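Local coordinates for leucyl aminopeptidase (Trypanosoma brucei brucei, PDB 5NTD) that removes N-terminal residues, leucine by preference, from peptides as a metal-dependent aminopeptidase of the M17 family, here with manganese and bestatin, at the interface of chains A and B and the interface of chains A and C. Numbering follows the deposited sequence. Chains: chain A/B/C, leucyl aminopeptidase.

Chain A meets chains B and C on well-separated surfaces. Contacts 1 and 3 both belong to the A–B interface; the centres of their C-alpha atoms are about 8 Å apart and they share A:Phe165 and B:His457, so they are adjoining parts of one seam. Contact 2 lies in the A–C interface, its C-alpha centre about 42 Å from that of contact 1 and about 35 Å from that of contact 3. The A–C interface is two-fold symmetric, whereas A–B is not an exact two-fold. Two different kinds of interface on one subunit fit the six-copy assembly, in keeping with the hexamers typical of M17 aminopeptidases.

Contact 1: the interface of chains A and B. Residues chain A 165, 167-168, 172, 216; chain B 356, 364, 457-458.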
ATOM      1  N   PHE A 165     -35.492   9.159   7.342  1.00 28.57           N
ATOM      2  CA  PHE A 165     -34.468  10.164   7.085  1.00 28.01           C
ATOM      3  C   PHE A 165     -34.231  10.322   5.587  1.00 27.51           C
ATOM      4  O   PHE A 165     -33.905   9.374   4.892  1.00 27.41           O
ATOM      5  CB  PHE A 165     -33.129   9.900   7.761  1.00 28.47           C
ATOM      6  CG  PHE A 165     -32.124  10.974   7.458  1.00 28.97           C
ATOM      7  CD1 PHE A 165     -32.115  12.143   8.193  1.00 28.66           C
ATOM      8  CD2 PHE A 165     -31.293  10.871   6.341  1.00 28.44           C
ATOM      9  CE1 PHE A 165     -31.242  13.168   7.862  1.00 29.37           C
ATOM     10  CE2 PHE A 165     -30.444  11.897   6.006  1.00 28.06           C
ATOM     11  CZ  PHE A 165     -30.408  13.040   6.769  1.00 27.91           C
ATOM     12  N   ALA A 167     -32.835  13.526   2.565  1.00 25.72           N
ATOM     13  CA  ALA A 167     -32.435  14.870   2.099  1.00 25.50           C
ATOM     14  C   ALA A 167     -32.767  15.071   0.623  1.00 26.17           C
ATOM     15  O   ALA A 167     -32.401  16.067   0.013  1.00 24.89           O
ATOM     16  CB  ALA A 167     -30.975  15.102   2.343  1.00 25.35           C
ATOM     17  N   LYS A 168     -33.486  14.117   0.050  1.00 27.08           N
ATOM     18  CA  LYS A 168     -33.862  14.185  -1.382  1.00 28.70           C
ATOM     19  C   LYS A 168     -35.016  15.168  -1.644  1.00 30.53           C
ATOM     20  O   LYS A 168     -35.912  15.330  -0.794  1.00 31.54           O
ATOM     21  CB  LYS A 168     -34.277  12.816  -1.918  1.00 28.65           C
ATOM     22  CG  LYS A 168     -33.169  11.803  -2.031  1.00 28.50           C
ATOM     23  CD  LYS A 168     -33.719  10.504  -2.585  1.00 27.80           C
ATOM     24  CE  LYS A 168     -32.678   9.410  -2.634  1.00 27.95           C
ATOM     25  NZ  LYS A 168     -31.641   9.679  -3.659  1.00 28.52           N
ATOM     26  N   ALA A 172     -34.795  18.457   2.907  1.00 32.49           N
ATOM     27  CA  ALA A 172     -33.984  19.311   3.822  1.00 33.02           C
ATOM     28  C   ALA A 172     -34.761  20.504   4.405  1.00 33.90           C
ATOM     29  O   ALA A 172     -34.519  20.929   5.528  1.00 34.37           O
ATOM     30  CB  ALA A 172     -32.726  19.797   3.134  1.00 34.03           C
ATOM     31  N   PRO A 216     -26.458  12.339   8.879  1.00 24.06           N
ATOM     32  CA  PRO A 216     -25.056  12.673   8.786  1.00 23.39           C
ATOM     33  C   PRO A 216     -24.585  13.445  10.003  1.00 22.95           C
ATOM     34  O   PRO A 216     -25.412  14.064  10.678  1.00 23.52           O
ATOM     35  CB  PRO A 216     -25.002  13.526   7.524  1.00 23.42           C
ATOM     36  CG  PRO A 216     -26.324  14.212   7.507  1.00 23.91           C
ATOM     37  CD  PRO A 216     -27.287  13.195   8.015  1.00 23.99           C
TER
ATOM     38  N   ILE B 356     -23.883  15.800   4.431  1.00 26.39           N
ATOM     39  CA  ILE B 356     -24.822  16.123   3.339  1.00 26.50           C
ATOM     40  C   ILE B 356     -24.936  17.630   3.217  1.00 26.59           C
ATOM     41  O   ILE B 356     -25.245  18.335   4.161  1.00 26.86           O
ATOM     42  CB  ILE B 356     -26.190  15.505   3.545  1.00 26.09           C
ATOM     43  CG1 ILE B 356     -26.058  13.978   3.492  1.00 26.34           C
ATOM     44  CG2 ILE B 356     -27.150  15.975   2.470  1.00 26.03           C
ATOM     45  CD1 ILE B 356     -27.313  13.228   3.856  1.00 25.86           C
ATOM     46  N   THR B 364     -29.234  18.424  -2.933  1.00 27.03           N
ATOM     47  CA  THR B 364     -28.411  17.922  -1.824  1.00 27.74           C
ATOM     48  C   THR B 364     -27.349  16.955  -2.334  1.00 27.31           C
ATOM     49  O   THR B 364     -27.590  16.156  -3.230  1.00 26.79           O
ATOM     50  CB  THR B 364     -29.234  17.268  -0.709  1.00 27.54           C
ATOM     51  OG1 THR B 364     -30.029  16.215  -1.276  1.00 29.93           O
ATOM     52  CG2 THR B 364     -30.092  18.301  -0.032  1.00 28.08           C
ATOM     53  N   HIS B 457     -29.593   8.792   0.347  1.00 28.92           N
ATOM     54  CA  HIS B 457     -30.259   9.813   1.185  1.00 30.10           C
ATOM     55  C   HIS B 457     -30.284  11.230   0.643  1.00 28.70           C
ATOM     56  O   HIS B 457     -31.071  12.044   1.082  1.00 28.69           O
ATOM     57  CB  HIS B 457     -29.618   9.871   2.579  1.00 30.41           C
ATOM     58  CG  HIS B 457     -29.540   8.553   3.260  1.00 30.43           C
ATOM     59  ND1 HIS B 457     -30.636   7.752   3.455  1.00 31.45           N
ATOM     60  CD2 HIS B 457     -28.486   7.863   3.733  1.00 30.64           C
ATOM     61  CE1 HIS B 457     -30.263   6.640   4.051  1.00 30.33           C
ATOM     62  NE2 HIS B 457     -28.964   6.681   4.224  1.00 29.42           N
ATOM     63  N   ALA B 458     -29.384  11.512  -0.268  1.00 28.52           N
ATOM     64  CA  ALA B 458     -29.281  12.856  -0.875  1.00 27.96           C
ATOM     65  C   ALA B 458     -29.643  12.749  -2.335  1.00 27.36           C
ATOM     66  O   ALA B 458     -29.774  11.645  -2.870  1.00 28.71           O
ATOM     67  CB  ALA B 458     -27.891  13.435  -0.707  1.00 26.86           C
TER
HETATM   68  O   HOH W   1     -33.177   8.069   2.603  1.00 37.07           O
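In this M17 subunit interface, the loop of A:Phe165, A:Ala167 and A:Lys168 docks against strands 356-358 and 364-366 of chain B and the B:His457–B:Ala458 segment. The backbone N of A:Ala167 donates to the carbonyl O of B:His457 at 2.7 Å, with 149° at the hydrogen. The carbonyl O of A:Ala167 accepts from the hydroxyl OG1 of B:Thr364 at 2.7 Å, the donor standing well above the carbonyl plane. OG1 sits between backbone N and carbonyl carbon (chi1 56°), which turns the hydroxyl to chain A. The side-chain amine NZ of A:Lys168 reaches B:Ala458 O at 2.8 Å; its chain, straight through CD and CE, bends only at the last torsion (chi4 -70°). Apolar packing centres on B:Ile356: its CD1 lies 3.9 Å from A:Pro216 CG and 4.0 Å from A:Phe165 CE2, while its other branch, CG2, faces A:Ala167 CB. The Phe and Ile side chains approach from opposite directions. A water bridges A:Phe165 O to B:His457 ND1, lying in the imidazole plane at the ring edge, 2.7 Å from ND1. The hydrogen bonds to backbone groups and the isoleucine contact together probably help set how the two subunits dock.

Contact 2: the interface of chains A and C. Residues chain A 466, 468-469; chain C 411-413.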
ATOM      1  N   ARG A 466      -0.759  -7.947  19.312  1.00 38.60           N
ATOM      2  CA  ARG A 466      -1.057  -8.836  18.161  1.00 40.34           C
ATOM      3  C   ARG A 466      -2.533  -8.746  17.828  1.00 38.48           C
ATOM      4  O   ARG A 466      -3.394  -9.139  18.610  1.00 36.41           O
ATOM      5  CB  ARG A 466      -0.688 -10.292  18.468  1.00 40.78           C
ATOM      6  CG  ARG A 466       0.748 -10.470  18.957  1.00 41.38           C
ATOM      7  CD  ARG A 466       1.078 -11.912  19.316  1.00 42.99           C
ATOM      8  NE  ARG A 466       0.269 -12.418  20.426  1.00 43.82           N
ATOM      9  CZ  ARG A 466       0.384 -13.626  20.971  1.00 48.79           C
ATOM     10  NH1 ARG A 466       1.287 -14.489  20.527  1.00 53.73           N
ATOM     11  NH2 ARG A 466      -0.406 -13.980  21.982  1.00 49.99           N
ATOM     12  N   ASP A 468      -4.184 -10.309  15.535  1.00 36.85           N
ATOM     13  CA  ASP A 468      -4.738 -11.603  15.114  1.00 37.98           C
ATOM     14  C   ASP A 468      -4.937 -12.589  16.290  1.00 35.41           C
ATOM     15  O   ASP A 468      -4.774 -13.796  16.147  1.00 34.67           O
ATOM     16  CB  ASP A 468      -3.867 -12.219  14.042  1.00 39.44           C
ATOM     17  CG  ASP A 468      -2.424 -12.334  14.463  1.00 44.18           C
ATOM     18  OD1 ASP A 468      -2.090 -12.279  15.687  1.00 43.96           O
ATOM     19  OD2 ASP A 468      -1.601 -12.519  13.540  1.00 54.19           O
ATOM     20  N   ASN A 469      -5.360 -12.051  17.421  1.00 32.48           N
ATOM     21  CA  ASN A 469      -5.610 -12.831  18.616  1.00 31.33           C
ATOM     22  C   ASN A 469      -6.947 -12.455  19.287  1.00 30.66           C
ATOM     23  O   ASN A 469      -6.979 -12.026  20.455  1.00 29.16           O
ATOM     24  CB  ASN A 469      -4.458 -12.659  19.589  1.00 32.49           C
ATOM     25  CG  ASN A 469      -4.464 -13.688  20.707  1.00 32.34           C
ATOM     26  OD1 ASN A 469      -5.074 -14.748  20.597  1.00 29.42           O
ATOM     27  ND2 ASN A 469      -3.759 -13.376  21.792  1.00 31.04           N
TER
ATOM     28  N   GLY C 411      -8.788 -16.382  17.959  1.00 26.37           N
ATOM     29  CA  GLY C 411      -7.445 -16.152  18.520  1.00 27.41           C
ATOM     30  C   GLY C 411      -6.426 -17.272  18.386  1.00 27.88           C
ATOM     31  O   GLY C 411      -6.632 -18.249  17.690  1.00 27.54           O
ATOM     32  N   ARG C 412      -5.323 -17.128  19.099  1.00 28.92           N
ATOM     33  CA  ARG C 412      -4.157 -17.999  18.889  1.00 30.53           C
ATOM     34  C   ARG C 412      -4.243 -19.339  19.542  1.00 29.55           C
ATOM     35  O   ARG C 412      -3.534 -20.229  19.177  1.00 30.64           O
ATOM     36  CB  ARG C 412      -2.902 -17.302  19.289  1.00 31.68           C
ATOM     37  CG  ARG C 412      -2.648 -16.228  18.288  1.00 36.88           C
ATOM     38  CD  ARG C 412      -1.532 -15.335  18.635  1.00 42.75           C
ATOM     39  NE  ARG C 412      -1.203 -14.484  17.496  1.00 49.77           N
ATOM     40  CZ  ARG C 412      -0.119 -14.606  16.733  1.00 51.12           C
ATOM     41  NH1 ARG C 412       0.742 -15.586  16.923  1.00 52.14           N
ATOM     42  NH2 ARG C 412       0.092 -13.724  15.773  1.00 53.02           N
ATOM     43  N   HIS C 413      -5.108 -19.452  20.518  1.00 30.47           N
ATOM     44  CA  HIS C 413      -5.193 -20.682  21.348  1.00 31.18           C
ATOM     45  C   HIS C 413      -6.418 -21.522  21.126  1.00 29.90           C
ATOM     46  O   HIS C 413      -6.506 -22.617  21.636  1.00 30.70           O
ATOM     47  CB  HIS C 413      -5.087 -20.335  22.849  1.00 32.34           C
ATOM     48  CG  HIS C 413      -3.890 -19.499  23.164  1.00 36.32           C
ATOM     49  ND1 HIS C 413      -3.890 -18.128  23.025  1.00 38.06           N
ATOM     50  CD2 HIS C 413      -2.630 -19.839  23.522  1.00 38.79           C
ATOM     51  CE1 HIS C 413      -2.691 -17.654  23.290  1.00 37.26           C
ATOM     52  NE2 HIS C 413      -1.907 -18.667  23.599  1.00 39.86           N
TER
HETATM   53  O   HOH W   2      -6.067 -16.134  22.589  1.00 38.96           O
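The CD methylene of C:Arg412, lying over the middle of the A:Arg466 guanidinium, forms the centre of this M17 subunit contact, 3.5 Å from its CZ. The two guanidinium planes are 15° apart, nearly parallel but displaced, and in return A:Arg466 CD lies over one face of the C:Arg412 guanidinium, offset towards its rim. A bend in the A:Arg466 chain at chi3 (-63°) helps bring its flat end over the partner, whereas C:Arg412 runs extended from CG to NE. Beside this methylene contact, A:Asn469 CG packs 3.9 Å from C:Arg412 CG, its amide nearly perpendicular to the guanidinium. Further out, the carboxylate of A:Asp468 forms a salt bridge with C:Arg412, which grips it side-on through two nitrogens. C:Arg412 NH2 donates to A:Asp468 OD1 at 2.6 Å on the syn side, tilted from the carboxylate plane, and C:Arg412 NE donates to the same oxygen at 3.0 Å from above that plane. Both donors arrive from one face of the carboxylate, while OD1 lies in the guanidinium plane; this carboxylate would probably ease the pairing of two arginines. At the opposite end, the amide oxygen OD1 of A:Asn469 accepts from the backbone N of C:Arg412 at 2.8 Å (161° at the hydrogen). A:Asn469 OD1 also contacts a water at 2.6 Å, which lies in plane at the edge of the C:His413 imidazole, 3.0 Å from ND1.

Contact 3: the interface of chains A and B. Residues chain A 163, 165, 214, 310, 504-505; chain B 456-457.
The carboxylate of A:Asp214 presents its two oxygens to different partners beside the imidazole of B:His457. A:Asp214 OD2 accepts from ND1 of A:His163 at 2.6 Å through its syn lone pair, with 165° at the hydrogen and the oxygen close to the plane of the donor ring. A:Asp214 OD1 contacts a water at 2.8 Å, and that water lies 3.0 Å from NE2 of B:His457, linking the chains. Directly, A:Asp214 CG packs 3.7 Å from B:His457 CE1, the carboxylate and ring planes being 52° apart. The negative group could favour a protonated imidazole, whereas NZ of A:Lys310, 3.6 Å from CD2 of the ring, would oppose this. That lysine, extended beyond CG, is held by a bond from A:Lys310 NZ to the backbone O of A:Asp214 at 2.7 Å. One face of the B:His457 ring is covered by CB of its own neighbour, B:Asn456. The amide ND2 of B:Asn456 rests against the A:Asn504 backbone, 3.6 Å from its carbonyl carbon, extending the contact towards A:Gly505. In the fold, A:Asp214 ends helix 196-214, A:Lys310 belongs to the 3-10 helix 309-313 and A:Gly505 opens strand 505-506; these elements converge around the inserted B:His457 loop.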
ATOM      1  N   HIS A 163     -36.463   5.136   3.881  1.00 31.04           N
ATOM      2  CA  HIS A 163     -36.131   5.526   5.257  1.00 30.96           C
ATOM      3  C   HIS A 163     -36.761   6.857   5.594  1.00 28.87           C
ATOM      4  O   HIS A 163     -36.874   7.750   4.752  1.00 30.91           O
ATOM      5  CB  HIS A 163     -34.601   5.597   5.480  1.00 32.58           C
ATOM      6  CG  HIS A 163     -33.913   4.275   5.411  1.00 31.65           C
ATOM      7  ND1 HIS A 163     -32.693   4.047   5.996  1.00 31.86           N
ATOM      8  CD2 HIS A 163     -34.300   3.100   4.867  1.00 31.00           C
ATOM      9  CE1 HIS A 163     -32.345   2.794   5.790  1.00 31.94           C
ATOM     10  NE2 HIS A 163     -33.304   2.200   5.100  1.00 30.58           N
ATOM     11  N   PHE A 165     -35.492   9.159   7.342  1.00 28.57           N
ATOM     12  CA  PHE A 165     -34.468  10.164   7.085  1.00 28.01           C
ATOM     13  C   PHE A 165     -34.231  10.322   5.587  1.00 27.51           C
ATOM     14  O   PHE A 165     -33.905   9.374   4.892  1.00 27.41           O
ATOM     15  CB  PHE A 165     -33.129   9.900   7.761  1.00 28.47           C
ATOM     16  CG  PHE A 165     -32.124  10.974   7.458  1.00 28.97           C
ATOM     17  CD1 PHE A 165     -32.115  12.143   8.193  1.00 28.66           C
ATOM     18  CD2 PHE A 165     -31.293  10.871   6.341  1.00 28.44           C
ATOM     19  CE1 PHE A 165     -31.242  13.168   7.862  1.00 29.37           C
ATOM     20  CE2 PHE A 165     -30.444  11.897   6.006  1.00 28.06           C
ATOM     21  CZ  PHE A 165     -30.408  13.040   6.769  1.00 27.91           C
ATOM     22  N   ASP A 214     -28.666   6.979  10.341  1.00 25.90           N
ATOM     23  CA  ASP A 214     -28.668   7.507   8.956  1.00 26.70           C
ATOM     24  C   ASP A 214     -28.216   8.962   8.885  1.00 26.91           C
ATOM     25  O   ASP A 214     -27.553   9.377   7.962  1.00 26.84           O
ATOM     26  CB  ASP A 214     -30.076   7.476   8.318  1.00 26.68           C
ATOM     27  CG  ASP A 214     -30.422   6.145   7.665  1.00 26.05           C
ATOM     28  OD1 ASP A 214     -29.516   5.397   7.271  1.00 24.79           O
ATOM     29  OD2 ASP A 214     -31.630   5.864   7.566  1.00 26.14           O
ATOM     30  N   LYS A 310     -20.386   7.885  10.254  1.00 28.47           N
ATOM     31  CA  LYS A 310     -21.608   8.505  10.855  1.00 28.63           C
ATOM     32  C   LYS A 310     -22.455   7.451  11.582  1.00 27.93           C
ATOM     33  O   LYS A 310     -23.220   7.767  12.469  1.00 26.81           O
ATOM     34  CB  LYS A 310     -22.494   9.229   9.831  1.00 28.05           C
ATOM     35  CG  LYS A 310     -23.247   8.285   8.900  1.00 28.57           C
ATOM     36  CD  LYS A 310     -24.155   8.978   7.903  1.00 27.22           C
ATOM     37  CE  LYS A 310     -24.722   7.967   6.937  1.00 26.32           C
ATOM     38  NZ  LYS A 310     -25.799   8.469   6.080  1.00 26.52           N
ATOM     39  N   ASN A 504     -28.680  -0.155   2.087  1.00 27.40           N
ATOM     40  CA  ASN A 504     -29.707   0.925   2.102  1.00 28.18           C
ATOM     41  C   ASN A 504     -29.596   1.914   3.244  1.00 27.21           C
ATOM     42  O   ASN A 504     -30.284   2.912   3.269  1.00 27.85           O
ATOM     43  CB  ASN A 504     -31.110   0.356   2.118  1.00 28.68           C
ATOM     44  CG  ASN A 504     -31.459  -0.412   0.855  1.00 28.76           C
ATOM     45  OD1 ASN A 504     -32.162  -1.394   0.946  1.00 28.71           O
ATOM     46  ND2 ASN A 504     -30.974   0.013  -0.310  1.00 28.62           N
ATOM     47  N   GLY A 505     -28.676   1.665   4.150  1.00 26.12           N
ATOM     48  CA  GLY A 505     -28.422   2.576   5.267  1.00 25.83           C
ATOM     49  C   GLY A 505     -28.634   1.862   6.576  1.00 25.93           C
ATOM     50  O   GLY A 505     -28.477   0.665   6.677  1.00 27.10           O
TER
ATOM     51  N   ASN B 456     -28.231   7.079  -1.446  1.00 25.72           N
ATOM     52  CA  ASN B 456     -29.357   6.590  -0.646  1.00 27.06           C
ATOM     53  C   ASN B 456     -30.231   7.721  -0.070  1.00 28.31           C
ATOM     54  O   ASN B 456     -31.435   7.592   0.041  1.00 30.29           O
ATOM     55  CB  ASN B 456     -28.870   5.735   0.534  1.00 27.05           C
ATOM     56  CG  ASN B 456     -28.414   4.354   0.120  1.00 27.15           C
ATOM     57  OD1 ASN B 456     -28.865   3.807  -0.868  1.00 27.20           O
ATOM     58  ND2 ASN B 456     -27.560   3.751   0.941  1.00 27.69           N
ATOM     59  N   HIS B 457     -29.593   8.792   0.347  1.00 28.92           N
ATOM     60  CA  HIS B 457     -30.259   9.813   1.185  1.00 30.10           C
ATOM     61  C   HIS B 457     -30.284  11.230   0.643  1.00 28.70           C
ATOM     62  O   HIS B 457     -31.071  12.044   1.082  1.00 28.69           O
ATOM     63  CB  HIS B 457     -29.618   9.871   2.579  1.00 30.41           C
ATOM     64  CG  HIS B 457     -29.540   8.553   3.260  1.00 30.43           C
ATOM     65  ND1 HIS B 457     -30.636   7.752   3.455  1.00 31.45           N
ATOM     66  CD2 HIS B 457     -28.486   7.863   3.733  1.00 30.64           C
ATOM     67  CE1 HIS B 457     -30.263   6.640   4.051  1.00 30.33           C
ATOM     68  NE2 HIS B 457     -28.964   6.681   4.224  1.00 29.42           N
TER
HETATM   69  O   HOH W   3     -26.953   5.479   6.163  1.00 26.26           O
HETATM   70  O   HOH W   4     -33.177   8.069   2.603  1.00 37.07           O